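Local coordinates for MSM0271 protein (Mycobacterium smegmatis, PDB 5SUH) that probably builds the shell of the RMM bacterial microcompartment, its two circularly permuted BMC domains per chain assembling into trimers that stack as a double ring, at residues Arg30-Val35 / Asp133-Arg138; Ile69-Pro74 / Phe103-Ile108; Asp41-Phe46 / Glu188-Ala193. One frame throughout, in Å; residues are numbered along the deposited sequence.

Interaction 1. Residues Arg30-Val35 / Asp133-Arg138; sequences RTQIRV and DQLRPR
The flat guanidinium of Arg-34 lies under Leu-135, whose CD1 sits over one face, 3.9 Å from Arg-34 NH1. The ring of Phe-103 takes the opposite face as a cation-pi partner, and NE pairs with Glu-71 in a salt bridge, so the group is held flat between an aliphatic cover and an aromatic one. Arginine suits this place because its planar cation offers two faces for packing and keeps N-H donors at its edge for the Glu-71 carboxylate. The second flat group is the Gln-134 amide. With CG between backbone N and carbonyl carbon (chi1 83°) and the chain extended beyond it, OE1 comes alongside the backbone of Val-35, 3.4 Å from Val-35 CA, and accepts one backbone N-H of edge strand 32-39, that of Tyr-36. Glutamine suits because its NE2 can also donate, weakly, to Glu-234 O.

The backbones join where Leu-135 N donates to Arg-34 O at 2.8 Å, the donor tilted 31° from the carbonyl plane. Just before it, Gln-134 CA makes a nearly straight CA-H...O contact of 3.3 Å with Ile-33 O, while Ile-33 CG2 packs against the aliphatic root of Gln-134. Arg-34 and Val-35 both face Glu-71 on the next strand, a classic beta bulge at the edge of the BMC sheet, where the loop leading into the second domain's strand 138-145 docks.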
loop_
_atom_site.group_PDB
_atom_site.type_symbol
_atom_site.label_atom_id
_atom_site.label_comp_id
_atom_site.label_asym_id
_atom_site.label_seq_id
_atom_site.Cartn_x
_atom_site.Cartn_y
_atom_site.Cartn_z
ATOM N N ARG A 30 -32.496 -1.211 -18.111
ATOM C CA ARG A 30 -31.605 -0.189 -17.562
ATOM C C ARG A 30 -30.369 -0.790 -16.857
ATOM O O ARG A 30 -29.232 -0.536 -17.264
ATOM C CB ARG A 30 -32.365 0.686 -16.562
ATOM C CG ARG A 30 -31.784 2.045 -16.419
ATOM C CD ARG A 30 -31.808 2.684 -17.802
ATOM N NE ARG A 30 -31.291 4.045 -17.817
ATOM C CZ ARG A 30 -30.036 4.371 -17.528
ATOM N NH1 ARG A 30 -29.659 5.643 -17.572
ATOM N NH2 ARG A 30 -29.154 3.429 -17.210
ATOM N N THR A 31 -30.607 -1.600 -15.822
ATOM C CA THR A 31 -29.552 -2.358 -15.138
ATOM C C THR A 31 -29.323 -3.758 -15.728
ATOM O O THR A 31 -30.191 -4.625 -15.620
ATOM C CB THR A 31 -29.871 -2.511 -13.639
ATOM O OG1 THR A 31 -29.874 -1.217 -13.025
ATOM C CG2 THR A 31 -28.835 -3.358 -12.956
ATOM N N GLN A 32 -28.152 -3.990 -16.325
ATOM C CA GLN A 32 -27.879 -5.294 -16.928
ATOM C C GLN A 32 -27.145 -6.276 -16.020
ATOM O O GLN A 32 -26.086 -5.981 -15.475
ATOM C CB GLN A 32 -27.085 -5.170 -18.224
ATOM C CG GLN A 32 -26.910 -6.558 -18.851
ATOM C CD GLN A 32 -25.801 -6.657 -19.872
ATOM O OE1 GLN A 32 -25.518 -5.703 -20.597
ATOM N NE2 GLN A 32 -25.172 -7.830 -19.945
ATOM N N ILE A 33 -27.714 -7.466 -15.895
ATOM C CA ILE A 33 -27.087 -8.516 -15.130
ATOM C C ILE A 33 -26.126 -9.371 -15.965
ATOM O O ILE A 33 -26.508 -9.986 -16.950
ATOM C CB ILE A 33 -28.152 -9.382 -14.474
ATOM C CG1 ILE A 33 -28.718 -8.584 -13.287
ATOM C CG2 ILE A 33 -27.543 -10.685 -13.993
ATOM C CD1 ILE A 33 -29.599 -9.363 -12.357
ATOM N N ARG A 34 -24.861 -9.360 -15.561
ATOM C CA ARG A 34 -23.799 -10.096 -16.234
ATOM C C ARG A 34 -23.690 -11.486 -15.621
ATOM O O ARG A 34 -23.607 -12.487 -16.335
ATOM C CB ARG A 34 -22.452 -9.393 -16.046
ATOM C CG ARG A 34 -22.437 -7.955 -16.456
ATOM C CD ARG A 34 -21.386 -7.654 -17.452
ATOM N NE ARG A 34 -20.098 -8.257 -17.152
ATOM C CZ ARG A 34 -19.160 -8.409 -18.086
ATOM N NH1 ARG A 34 -19.398 -7.999 -19.330
ATOM N NH2 ARG A 34 -18.014 -9.001 -17.802
ATOM N N VAL A 35 -23.713 -11.523 -14.285
ATOM C CA VAL A 35 -23.662 -12.767 -13.521
ATOM C C VAL A 35 -24.725 -12.748 -12.411
ATOM O O VAL A 35 -24.855 -11.747 -11.711
ATOM C CB VAL A 35 -22.281 -12.983 -12.866
ATOM C CG1 VAL A 35 -22.280 -14.272 -12.055
ATOM C CG2 VAL A 35 -21.203 -13.021 -13.890
ATOM N N ASP A 133 -31.127 -13.817 -17.883
ATOM C CA ASP A 133 -30.643 -12.609 -18.573
ATOM C C ASP A 133 -29.110 -12.478 -18.416
ATOM O O ASP A 133 -28.492 -11.694 -19.122
ATOM C CB ASP A 133 -31.270 -11.319 -17.990
ATOM C CG ASP A 133 -32.711 -11.094 -18.388
ATOM O OD1 ASP A 133 -33.165 -11.596 -19.444
ATOM O OD2 ASP A 133 -33.395 -10.391 -17.612
ATOM N N GLN A 134 -28.499 -13.272 -17.535
ATOM C CA GLN A 134 -27.042 -13.230 -17.363
ATOM C C GLN A 134 -26.274 -13.754 -18.591
ATOM O O GLN A 134 -26.856 -14.384 -19.498
ATOM C CB GLN A 134 -26.602 -14.014 -16.112
ATOM C CG GLN A 134 -26.443 -15.545 -16.290
ATOM C CD GLN A 134 -26.012 -16.253 -14.989
ATOM O OE1 GLN A 134 -25.358 -15.655 -14.128
ATOM N NE2 GLN A 134 -26.335 -17.532 -14.871
ATOM N N LEU A 135 -24.969 -13.471 -18.626
ATOM C CA LEU A 135 -24.084 -14.022 -19.663
ATOM C C LEU A 135 -23.692 -15.466 -19.356
ATOM O O LEU A 135 -23.373 -15.797 -18.210
ATOM C CB LEU A 135 -22.837 -13.152 -19.807
ATOM C CG LEU A 135 -23.050 -11.751 -20.402
ATOM C CD1 LEU A 135 -21.779 -10.909 -20.307
ATOM C CD2 LEU A 135 -23.428 -11.903 -21.855
ATOM N N ARG A 136 -23.705 -16.328 -20.372
ATOM C CA ARG A 136 -23.250 -17.688 -20.138
ATOM C C ARG A 136 -21.711 -17.662 -20.088
ATOM O O ARG A 136 -21.076 -16.878 -20.793
ATOM C CB ARG A 136 -23.777 -18.656 -21.199
ATOM C CG ARG A 136 -22.961 -18.732 -22.445
ATOM C CD ARG A 136 -23.422 -19.889 -23.306
ATOM N NE ARG A 136 -22.877 -19.752 -24.654
ATOM C CZ ARG A 136 -23.265 -20.464 -25.708
ATOM N NH1 ARG A 136 -24.235 -21.365 -25.594
ATOM N NH2 ARG A 136 -22.709 -20.239 -26.890
ATOM N N PRO A 137 -21.115 -18.511 -19.245
ATOM C CA PRO A 137 -19.652 -18.537 -19.076
ATOM C C PRO A 137 -18.901 -18.827 -20.367
ATOM O O PRO A 137 -19.310 -19.689 -21.149
ATOM C CB PRO A 137 -19.431 -19.672 -18.069
ATOM C CG PRO A 137 -20.749 -19.724 -17.281
ATOM C CD PRO A 137 -21.812 -19.401 -18.295
ATOM N N ARG A 138 -17.855 -18.046 -20.614
ATOM C CA ARG A 138 -16.971 -18.288 -21.745
ATOM C C ARG A 138 -15.590 -18.646 -21.239
ATOM O O ARG A 138 -14.961 -17.860 -20.537
ATOM C CB ARG A 138 -16.868 -17.083 -22.675
ATOM C CG ARG A 138 -15.791 -17.280 -23.732
ATOM C CD ARG A 138 -16.125 -16.577 -25.027
ATOM N NE ARG A 138 -16.203 -15.127 -24.878
ATOM C CZ ARG A 138 -15.192 -14.295 -25.123
ATOM N NH1 ARG A 138 -14.023 -14.770 -25.549
ATOM N NH2 ARG A 138 -15.357 -12.986 -24.957
#

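Interaction 2. Residues Ile69-Pro74 / Phe103-Ile108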
loop_
_atom_site.group_PDB
_atom_site.type_symbol
_atom_site.label_atom_id
_atom_site.label_comp_id
_atom_site.label_asym_id
_atom_site.label_seq_id
_atom_site.Cartn_x
_atom_site.Cartn_y
_atom_site.Cartn_z
ATOM N N ILE A 69 -24.089 -14.381 -5.629
ATOM C CA ILE A 69 -23.078 -13.542 -6.287
ATOM C C ILE A 69 -23.679 -12.841 -7.500
ATOM O O ILE A 69 -24.361 -13.472 -8.318
ATOM C CB ILE A 69 -21.844 -14.334 -6.749
ATOM C CG1 ILE A 69 -22.235 -15.468 -7.728
ATOM C CG2 ILE A 69 -21.089 -14.870 -5.550
ATOM C CD1 ILE A 69 -21.047 -16.171 -8.422
ATOM N N VAL A 70 -23.466 -11.527 -7.599
ATOM C CA VAL A 70 -24.023 -10.752 -8.706
ATOM C C VAL A 70 -22.982 -9.795 -9.308
ATOM O O VAL A 70 -22.318 -9.027 -8.577
ATOM C CB VAL A 70 -25.268 -9.938 -8.254
ATOM C CG1 VAL A 70 -25.835 -9.126 -9.410
ATOM C CG2 VAL A 70 -26.340 -10.844 -7.618
ATOM N N GLU A 71 -22.850 -9.839 -10.632
ATOM C CA GLU A 71 -22.039 -8.872 -11.392
ATOM C C GLU A 71 -22.956 -8.073 -12.350
ATOM O O GLU A 71 -23.803 -8.657 -13.014
ATOM C CB GLU A 71 -20.905 -9.595 -12.174
ATOM C CG GLU A 71 -19.945 -8.661 -12.901
ATOM C CD GLU A 71 -18.800 -9.360 -13.643
ATOM O OE1 GLU A 71 -18.206 -10.335 -13.118
ATOM O OE2 GLU A 71 -18.461 -8.885 -14.753
ATOM N N VAL A 72 -22.827 -6.743 -12.391
ATOM C CA VAL A 72 -23.724 -5.918 -13.224
ATOM C C VAL A 72 -23.042 -4.819 -14.032
ATOM O O VAL A 72 -21.890 -4.456 -13.796
ATOM C CB VAL A 72 -24.800 -5.169 -12.414
ATOM C CG1 VAL A 72 -25.544 -6.139 -11.518
ATOM C CG2 VAL A 72 -24.171 -4.001 -11.633
ATOM N N SER A 73 -23.816 -4.257 -14.955
ATOM C CA SER A 73 -23.401 -3.128 -15.771
ATOM C C SER A 73 -24.578 -2.162 -15.925
ATOM O O SER A 73 -25.708 -2.617 -16.069
ATOM C CB SER A 73 -22.928 -3.615 -17.128
ATOM O OG SER A 73 -22.456 -2.538 -17.894
ATOM N N PRO A 74 -24.342 -0.832 -15.821
ATOM C CA PRO A 74 -23.085 -0.130 -15.531
ATOM C C PRO A 74 -22.663 -0.326 -14.062
ATOM O O PRO A 74 -23.529 -0.583 -13.212
ATOM C CB PRO A 74 -23.437 1.339 -15.821
ATOM C CG PRO A 74 -24.861 1.437 -15.520
ATOM C CD PRO A 74 -25.463 0.119 -15.942
ATOM N N PHE A 103 -17.129 -2.893 -14.175
ATOM C CA PHE A 103 -18.261 -3.640 -13.615
ATOM C C PHE A 103 -18.454 -3.519 -12.099
ATOM O O PHE A 103 -17.508 -3.206 -11.371
ATOM C CB PHE A 103 -18.122 -5.117 -13.977
ATOM C CG PHE A 103 -17.748 -5.346 -15.411
ATOM C CD1 PHE A 103 -18.578 -4.888 -16.447
ATOM C CD2 PHE A 103 -16.581 -6.033 -15.742
ATOM C CE1 PHE A 103 -18.233 -5.099 -17.787
ATOM C CE2 PHE A 103 -16.238 -6.250 -17.078
ATOM C CZ PHE A 103 -17.063 -5.784 -18.109
ATOM N N GLY A 104 -19.677 -3.825 -11.640
ATOM C CA GLY A 104 -20.028 -3.795 -10.227
ATOM C C GLY A 104 -20.289 -5.179 -9.654
ATOM O O GLY A 104 -20.920 -6.039 -10.296
ATOM N N VAL A 105 -19.792 -5.399 -8.436
ATOM C CA VAL A 105 -19.789 -6.737 -7.838
ATOM C C VAL A 105 -20.387 -6.757 -6.432
ATOM O O VAL A 105 -20.134 -5.848 -5.623
ATOM C CB VAL A 105 -18.327 -7.304 -7.807
ATOM C CG1 VAL A 105 -18.254 -8.650 -7.105
ATOM C CG2 VAL A 105 -17.774 -7.405 -9.221
ATOM N N LEU A 106 -21.170 -7.791 -6.134
ATOM C CA LEU A 106 -21.731 -7.969 -4.781
ATOM C C LEU A 106 -21.706 -9.440 -4.376
ATOM O O LEU A 106 -21.980 -10.326 -5.192
ATOM C CB LEU A 106 -23.168 -7.436 -4.696
ATOM C CG LEU A 106 -24.002 -7.863 -3.483
ATOM C CD1 LEU A 106 -23.586 -7.103 -2.212
ATOM C CD2 LEU A 106 -25.501 -7.730 -3.745
ATOM N N GLU A 107 -21.364 -9.703 -3.121
ATOM C CA GLU A 107 -21.585 -11.028 -2.539
ATOM C C GLU A 107 -22.411 -10.851 -1.265
ATOM O O GLU A 107 -22.090 -10.013 -0.427
ATOM C CB GLU A 107 -20.256 -11.738 -2.238
ATOM C CG GLU A 107 -20.385 -13.166 -1.702
ATOM C CD GLU A 107 -20.451 -13.234 -0.174
ATOM O OE1 GLU A 107 -20.503 -12.183 0.485
ATOM O OE2 GLU A 107 -20.468 -14.345 0.377
ATOM N N ILE A 108 -23.496 -11.605 -1.128
ATOM C CA ILE A 108 -24.223 -11.634 0.144
ATOM C C ILE A 108 -24.332 -13.100 0.546
ATOM O O ILE A 108 -24.299 -13.990 -0.318
ATOM C CB ILE A 108 -25.633 -10.947 0.066
ATOM C CG1 ILE A 108 -26.552 -11.637 -0.938
ATOM C CG2 ILE A 108 -25.505 -9.462 -0.282
ATOM C CD1 ILE A 108 -27.959 -11.082 -0.944
#
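Strands 69-73 and 104-108 run antiparallel, their axes 4.9 Å apart at closest and 163° between directions, with Val-70/Leu-106 and Val-72/Gly-104 as the hydrogen-bonded pairs. Each pair is closed in both directions; the bond from Gly-104 N to Val-72 O, 3.2 Å, is nearly straight, and Val-72 N answers it to Gly-104 O at 2.9 Å. Glu-71/Val-105 and Ile-69/Glu-107 are the non-hydrogen-bonded pairs. Separately, Glu-71 CA makes a CA-H...O contact of 3.2 Å with Gly-104 O, the carbonyl next to its partner Val-105.

Val-70, Val-72 and Leu-106 share one face. Helix 78-88 lies against it, with Ile-78 reaching both Val-72 and Leu-106, so branched aliphatic residues fit. Gly-104, without a side chain, lies beside Val-72.

On the other face Glu-71 stretches out, CG anti to the backbone N (chi1 -175°), and brings OE2 obliquely to the Phe-103 ring, 3.6 Å from Phe-103 CD2, carboxylate and ring planes 31° apart. Ile-69 CG2 meets the aliphatic part of Glu-107, whose OE2 is hydrogen-bonded to His-109 ND1.

The buried Glu-71 carboxylate is paid for on both oxygens: OE2 by the salt bridge to Arg-34, OE1 by the backbone N of Leu-180. Such pairing should keep it ionised, and it links strand 66-73 to the loop of the second domain that holds Leu-180.

Interaction 3. Residues Asp41-Phe46 / Glu188-Ala193; sequences DLQRQF and EAERVA
Both oxygens of the Glu-190 carboxylate receive backbone N-H groups from the start of helix 44-49: Gln-45 N gives to Glu-190 OE2 at 2.9 Å, and Phe-46 N to Glu-190 OE1 at 3.0 Å. The two syn lone pairs each take one N-H, the Gln-45 bond being the straighter. The chain of Glu-190 is extended, CG anti to the backbone N (chi1 -176°), and carries the carboxylate from helix 182-192 to the start of helix 44-49. The methylene of Gln-43, the N-cap residue, lies beside this group.

Gln-43 bends at chi2, laying its amide across the flank of Arg-191 with amide and guanidinium planes 62° apart. Its NE2 donates to Asp-41 O at 3.0 Å, the donor 37° out of the carbonyl plane. Arg-191 carries Asp-41 OD2 at its edge, in plane, but the salt bridge is long, 3.8 Å from OD2 to NH1; Glu-188, one turn back, belongs to the same network, though its distances to Arg-191 are doubtful.

Gln-45 NE2 donates to Leu-196 O and its OE1 accepts from Val-198 N, while Tyr-62 of the third subunit packs on Arg-44 and Gln-45. A buried glutamate that accepts N-H groups of the first helical turn, near the positive helix end, is probably stabilised as an anion, and its bonds add to the nonpolar packing of Phe-46 on helix 182-192.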
loop_
_atom_site.group_PDB
_atom_site.type_symbol
_atom_site.label_atom_id
_atom_site.label_comp_id
_atom_site.label_asym_id
_atom_site.label_seq_id
_atom_site.Cartn_x
_atom_site.Cartn_y
_atom_site.Cartn_z
ATOM N N ASP A 41 -23.896 -24.242 -0.211
ATOM C CA ASP A 41 -22.967 -24.980 0.662
ATOM C C ASP A 41 -21.460 -24.636 0.461
ATOM O O ASP A 41 -20.746 -25.388 -0.201
ATOM C CB ASP A 41 -23.193 -26.496 0.484
ATOM C CG ASP A 41 -22.400 -27.336 1.496
ATOM O OD1 ASP A 41 -22.220 -26.881 2.646
ATOM O OD2 ASP A 41 -21.920 -28.438 1.135
ATOM N N LEU A 42 -20.970 -23.535 1.043
ATOM C CA LEU A 42 -19.554 -23.122 0.860
ATOM C C LEU A 42 -18.517 -24.094 1.455
ATOM O O LEU A 42 -18.619 -24.490 2.616
ATOM C CB LEU A 42 -19.315 -21.718 1.446
ATOM C CG LEU A 42 -20.020 -20.579 0.692
ATOM C CD1 LEU A 42 -19.877 -19.285 1.446
ATOM C CD2 LEU A 42 -19.481 -20.432 -0.727
ATOM N N GLN A 43 -17.514 -24.468 0.660
ATOM C CA GLN A 43 -16.439 -25.328 1.164
ATOM C C GLN A 43 -15.417 -24.501 1.985
ATOM O O GLN A 43 -15.293 -23.300 1.783
ATOM C CB GLN A 43 -15.766 -26.083 0.000
ATOM C CG GLN A 43 -16.717 -26.858 -0.868
ATOM C CD GLN A 43 -17.510 -27.919 -0.099
ATOM O OE1 GLN A 43 -16.965 -28.925 0.345
ATOM N NE2 GLN A 43 -18.808 -27.686 0.055
ATOM N N ARG A 44 -14.681 -25.128 2.903
ATOM C CA ARG A 44 -13.957 -24.318 3.899
ATOM C C ARG A 44 -12.759 -23.507 3.369
ATOM O O ARG A 44 -12.529 -22.395 3.844
ATOM C CB ARG A 44 -13.521 -25.199 5.069
ATOM C CG ARG A 44 -12.353 -26.088 4.800
ATOM C CD ARG A 44 -11.981 -26.830 6.066
ATOM N NE ARG A 44 -10.774 -27.630 5.882
ATOM C CZ ARG A 44 -10.259 -28.432 6.808
ATOM N NH1 ARG A 44 -10.844 -28.552 7.999
ATOM N NH2 ARG A 44 -9.152 -29.108 6.537
ATOM N N GLN A 45 -12.027 -24.013 2.376
ATOM C CA GLN A 45 -10.924 -23.230 1.811
ATOM C C GLN A 45 -11.428 -22.029 1.063
ATOM O O GLN A 45 -10.828 -20.948 1.088
ATOM C CB GLN A 45 -10.088 -24.040 0.849
ATOM C CG GLN A 45 -9.025 -24.825 1.455
ATOM C CD GLN A 45 -8.054 -25.305 0.414
ATOM O OE1 GLN A 45 -7.153 -24.564 -0.003
ATOM N NE2 GLN A 45 -8.221 -26.553 -0.012
ATOM N N PHE A 46 -12.509 -22.234 0.335
ATOM C CA PHE A 46 -12.963 -21.152 -0.501
ATOM C C PHE A 46 -13.627 -20.089 0.350
ATOM O O PHE A 46 -13.464 -18.903 0.073
ATOM C CB PHE A 46 -13.879 -21.657 -1.625
ATOM C CG PHE A 46 -14.498 -20.554 -2.398
ATOM C CD1 PHE A 46 -13.701 -19.678 -3.121
ATOM C CD2 PHE A 46 -15.882 -20.362 -2.374
ATOM C CE1 PHE A 46 -14.283 -18.624 -3.820
ATOM C CE2 PHE A 46 -16.472 -19.318 -3.065
ATOM C CZ PHE A 46 -15.685 -18.448 -3.796
ATOM N N GLU A 188 -16.823 -25.385 -6.578
ATOM C CA GLU A 188 -17.147 -26.703 -7.104
ATOM C C GLU A 188 -15.903 -27.632 -7.085
ATOM O O GLU A 188 -16.002 -28.826 -6.708
ATOM C CB GLU A 188 -17.721 -26.604 -8.523
ATOM C CG GLU A 188 -19.175 -26.153 -8.541
ATOM C CD GLU A 188 -20.063 -27.004 -7.623
ATOM O OE1 GLU A 188 -20.060 -28.252 -7.741
ATOM O OE2 GLU A 188 -20.761 -26.415 -6.766
ATOM N N ALA A 189 -14.741 -27.085 -7.448
ATOM C CA ALA A 189 -13.497 -27.863 -7.418
ATOM C C ALA A 189 -13.195 -28.396 -6.010
ATOM O O ALA A 189 -12.845 -29.561 -5.843
ATOM C CB ALA A 189 -12.310 -27.033 -7.934
ATOM N N GLU A 190 -13.359 -27.567 -4.987
ATOM C CA GLU A 190 -13.007 -28.039 -3.658
ATOM C C GLU A 190 -13.981 -29.142 -3.179
ATOM O O GLU A 190 -13.598 -30.043 -2.422
ATOM C CB GLU A 190 -12.969 -26.882 -2.662
ATOM C CG GLU A 190 -12.517 -27.331 -1.294
ATOM C CD GLU A 190 -12.539 -26.234 -0.245
ATOM O OE1 GLU A 190 -12.896 -25.078 -0.585
ATOM O OE2 GLU A 190 -12.156 -26.539 0.911
ATOM N N ARG A 191 -15.230 -29.077 -3.626
ATOM C CA ARG A 191 -16.226 -30.062 -3.197
ATOM C C ARG A 191 -15.853 -31.466 -3.692
ATOM O O ARG A 191 -16.078 -32.482 -3.021
ATOM C CB ARG A 191 -17.645 -29.687 -3.675
ATOM C CG ARG A 191 -18.676 -30.770 -3.382
ATOM C CD ARG A 191 -20.155 -30.507 -3.759
ATOM N NE ARG A 191 -20.432 -29.260 -4.445
ATOM C CZ ARG A 191 -20.929 -28.175 -3.842
ATOM N NH1 ARG A 191 -21.153 -28.183 -2.529
ATOM N NH2 ARG A 191 -21.172 -27.065 -4.542
ATOM N N VAL A 192 -15.310 -31.491 -4.895
ATOM C CA VAL A 192 -15.107 -32.717 -5.639
ATOM C C VAL A 192 -13.692 -33.275 -5.452
ATOM O O VAL A 192 -13.409 -34.438 -5.758
ATOM C CB VAL A 192 -15.481 -32.420 -7.143
ATOM C CG1 VAL A 192 -14.291 -32.483 -8.091
ATOM C CG2 VAL A 192 -16.661 -33.273 -7.601
ATOM N N ALA A 193 -12.827 -32.442 -4.887
ATOM C CA ALA A 193 -11.437 -32.792 -4.649
ATOM C C ALA A 193 -10.858 -32.082 -3.401
ATOM O O ALA A 193 -9.978 -31.213 -3.515
ATOM C CB ALA A 193 -10.613 -32.449 -5.910
#

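How the interactions relate
Interactions 1 and 2 are neighbours, their centres 10 Å apart, and share one sheet: strand 32-39 pairs with strand 66-73 through backbone bonds such as Gln-32 N to Ser-73 O, 2.8 Å, and Val-35 O to Glu-71 N, 3.0 Å. Interaction 3 lies on the opposite side of the chain's centre, about 24 Å from interaction 1 and 22 Å from interaction 2 between centres, although its nearest atoms come within about 5 Å of interaction 2. Strand 32-39 runs on into helix 44-49, so the chain that leaves interaction 1 soon enters interaction 3. Interaction 2 builds one domain's sheet, whereas interaction 3 joins the two domains directly.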